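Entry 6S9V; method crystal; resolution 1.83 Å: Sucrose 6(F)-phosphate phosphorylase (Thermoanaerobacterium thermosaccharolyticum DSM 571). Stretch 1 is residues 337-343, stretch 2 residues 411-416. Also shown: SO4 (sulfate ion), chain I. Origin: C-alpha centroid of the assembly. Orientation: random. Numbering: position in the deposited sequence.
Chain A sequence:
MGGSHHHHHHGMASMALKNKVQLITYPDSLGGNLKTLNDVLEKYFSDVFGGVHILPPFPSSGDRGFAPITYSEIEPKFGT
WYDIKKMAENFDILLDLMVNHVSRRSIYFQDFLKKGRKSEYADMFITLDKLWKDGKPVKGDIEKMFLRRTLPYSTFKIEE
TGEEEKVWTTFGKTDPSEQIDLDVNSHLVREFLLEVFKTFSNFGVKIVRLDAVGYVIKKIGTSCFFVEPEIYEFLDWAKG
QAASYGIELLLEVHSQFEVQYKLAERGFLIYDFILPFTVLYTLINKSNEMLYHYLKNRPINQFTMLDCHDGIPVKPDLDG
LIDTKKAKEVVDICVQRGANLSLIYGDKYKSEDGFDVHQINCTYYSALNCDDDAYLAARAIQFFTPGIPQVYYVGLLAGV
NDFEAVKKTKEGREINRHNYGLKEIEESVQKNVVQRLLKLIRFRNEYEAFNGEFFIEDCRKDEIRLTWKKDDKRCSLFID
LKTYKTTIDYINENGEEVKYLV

Stretch 1 (337-343) RGANLSL
Stretch 2 411-416: EGREIN

The contact between these stretches rests on one direct hydrogen bond, and its acceptor is a carbonyl already used inside a 3-10 turn. Asn340 ND2 donates to Gly412 O at 3.1 Å with an N-H...O angle of 163°, close to linear, while Ile415 N reaches the same Gly412 O at 3.1 Å.

Stretch 1 leaves a helix at Arg337 (phi/psi -93/18), passes through Gly338 at 106/-4 and Ala339 at -68/154, and runs as an extended strand from Asn340 to Leu343 (-119/170, -123/139, -95/129, -103/160). The positive phi of Gly338 suits glycine, since a CB there would be jammed against the carbonyl O of Arg337. Stretch 2 starts extended at Glu411 (-109/110) and coils through Gly412 to Ile415 (-59/-35, -71/-17, -67/-10, -58/-28) before Asn416 at -118/26. Its i to i+3 bonds are Glu414 N to Glu411 O, 3.1 Å, the Gly412 turn already given, and Asn416 N to Arg413 O, 3.3 Å.

Register is set by CA separations of 6.1 Å for Asn340-Gly412 and 8.0 Å for Ala339-Ile415. Strand alternation sends the CA-to-CB bonds of Asn340 and Ser342 toward stretch 2 and those of Leu341 and Leu343 away. The close approach at Asn340 (chi1 64°, p; chi2 85°) depends on Gly412 lacking a side chain: an ideal CB would lie 2.1 Å from Asn340 OD1, a clash. That oxygen is hydrogen-bonded elsewhere in the structure.

Ile415 (chi1 -162°, chi2 168°, both t) points toward stretch 1 and supplies the apolar part of the contact. Its CD1 lies 3.3 Å from Gly338 O and 3.8 Å from Asn340 ND2, so the methyl packs against polar atoms by van der Waals contact.

Arg413 starts sideways, but its long chain (chi1 -72°, m; chi2 -178° and chi3 -169°, both t; chi4 87°) brings the guanidinium to Ser342 (chi1 -72°, m). Ser342 OG sits over one face of that group, 3.3 Å from Arg413 NH2, where the poor angle rules out a hydrogen bond. Water 1 makes the link instead, accepting from Ser342 OG at 3.0 Å and, weakly, from Arg413 NE at 2.6 Å. A sulfate, probably from the crystallisation liquor, takes a weak bond from Arg413 NH1 to its O3 (3.1 Å, 133°); its O2 is 3.0 Å from Arg413 CD. Altogether the two stretches bury 232 Å², summed over both sides.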

# COMPACT_ATOMS: atom_id res chain seq x y z
N ARG A 337 0.69 3.61 -23.07
CA ARG A 337 -0.37 2.66 -22.81
C ARG A 337 -1.46 3.24 -21.93
O ARG A 337 -2.26 2.48 -21.36
CB ARG A 337 0.21 1.38 -22.19
CG ARG A 337 1.09 0.63 -23.18
CD ARG A 337 1.90 -0.49 -22.56
NE ARG A 337 2.79 -1.04 -23.58
CZ ARG A 337 3.60 -2.08 -23.41
NH1 ARG A 337 3.66 -2.71 -22.24
NH2 ARG A 337 4.36 -2.49 -24.41
N GLY A 338 -1.51 4.57 -21.81
CA GLY A 338 -2.59 5.29 -21.15
C GLY A 338 -2.27 5.86 -19.79
O GLY A 338 -3.11 6.55 -19.21
N ALA A 339 -1.08 5.62 -19.26
CA ALA A 339 -0.75 6.07 -17.92
C ALA A 339 -0.65 7.59 -17.83
O ALA A 339 -0.36 8.28 -18.82
CB ALA A 339 0.57 5.45 -17.47
N ASN A 340 -0.89 8.12 -16.63
CA ASN A 340 -0.47 9.46 -16.25
C ASN A 340 0.48 9.34 -15.06
O ASN A 340 0.66 8.25 -14.49
CB ASN A 340 -1.66 10.37 -15.91
CG ASN A 340 -2.45 9.89 -14.71
OD1 ASN A 340 -2.11 10.19 -13.57
ND2 ASN A 340 -3.52 9.15 -14.97
N LEU A 341 1.13 10.44 -14.71
CA LEU A 341 2.24 10.39 -13.77
C LEU A 341 2.00 11.30 -12.58
O LEU A 341 1.48 12.41 -12.72
CB LEU A 341 3.55 10.81 -14.44
CG LEU A 341 3.92 10.04 -15.71
CD1 LEU A 341 5.22 10.60 -16.26
CD2 LEU A 341 4.04 8.56 -15.42
N SER A 342 2.37 10.81 -11.41
CA SER A 342 2.52 11.63 -10.22
C SER A 342 3.99 12.02 -10.11
O SER A 342 4.87 11.16 -10.12
CB SER A 342 2.06 10.88 -8.98
OG SER A 342 0.65 10.76 -8.96
N LEU A 343 4.24 13.31 -9.95
CA LEU A 343 5.59 13.84 -9.97
C LEU A 343 6.03 14.15 -8.54
O LEU A 343 5.21 14.30 -7.63
CB LEU A 343 5.68 15.09 -10.85
CG LEU A 343 5.23 14.90 -12.30
CD1 LEU A 343 5.44 16.17 -13.12
CD2 LEU A 343 5.94 13.72 -12.96
N GLU A 411 -8.50 13.76 -11.66
CA GLU A 411 -7.60 13.16 -10.69
C GLU A 411 -6.95 11.95 -11.35
O GLU A 411 -7.61 10.93 -11.58
CB GLU A 411 -8.33 12.77 -9.41
CG GLU A 411 -8.93 13.96 -8.66
CD GLU A 411 -9.43 13.58 -7.28
OE1 GLU A 411 -9.00 12.53 -6.75
OE2 GLU A 411 -10.24 14.35 -6.72
N GLY A 412 -5.65 12.07 -11.63
CA GLY A 412 -4.97 11.02 -12.37
C GLY A 412 -5.02 9.67 -11.70
O GLY A 412 -5.09 8.64 -12.38
N ARG A 413 -4.98 9.63 -10.36
CA ARG A 413 -4.93 8.35 -9.68
C ARG A 413 -6.24 7.58 -9.79
O ARG A 413 -6.25 6.36 -9.55
CB ARG A 413 -4.58 8.52 -8.20
CG ARG A 413 -3.13 8.90 -7.94
CD ARG A 413 -2.85 9.00 -6.45
NE ARG A 413 -1.55 9.61 -6.17
CZ ARG A 413 -1.35 10.93 -6.07
NH1 ARG A 413 -2.37 11.77 -6.23
NH2 ARG A 413 -0.14 11.40 -5.82
N GLU A 414 -7.34 8.25 -10.14
CA GLU A 414 -8.61 7.56 -10.36
C GLU A 414 -8.57 6.63 -11.57
O GLU A 414 -9.49 5.83 -11.74
CB GLU A 414 -9.74 8.59 -10.49
CG GLU A 414 -10.38 8.98 -9.14
CD GLU A 414 -11.30 7.89 -8.58
OE1 GLU A 414 -12.12 7.35 -9.37
OE2 GLU A 414 -11.20 7.56 -7.37
N ILE A 415 -7.51 6.69 -12.38
CA ILE A 415 -7.37 5.77 -13.51
C ILE A 415 -7.40 4.33 -13.05
O ILE A 415 -7.80 3.43 -13.79
CB ILE A 415 -6.07 6.09 -14.28
CG1 ILE A 415 -6.10 5.49 -15.69
CG2 ILE A 415 -4.85 5.56 -13.52
CD1 ILE A 415 -4.99 6.00 -16.57
N ASN A 416 -6.96 4.09 -11.81
CA ASN A 416 -6.77 2.76 -11.24
C ASN A 416 -7.68 2.55 -10.03
O ASN A 416 -7.38 1.74 -9.16
CB ASN A 416 -5.30 2.59 -10.86
CG ASN A 416 -4.95 1.19 -10.41
OD1 ASN A 416 -5.35 0.20 -11.02
ND2 ASN A 416 -4.18 1.10 -9.33
S SO4 I . -4.96 10.61 -3.72
O1 SO4 I . -4.37 11.70 -2.96
O2 SO4 I . -4.06 9.46 -3.69
O3 SO4 I . -5.17 11.04 -5.10
O4 SO4 I . -6.24 10.23 -3.14
O HOH W 1 0.20 8.20 -7.39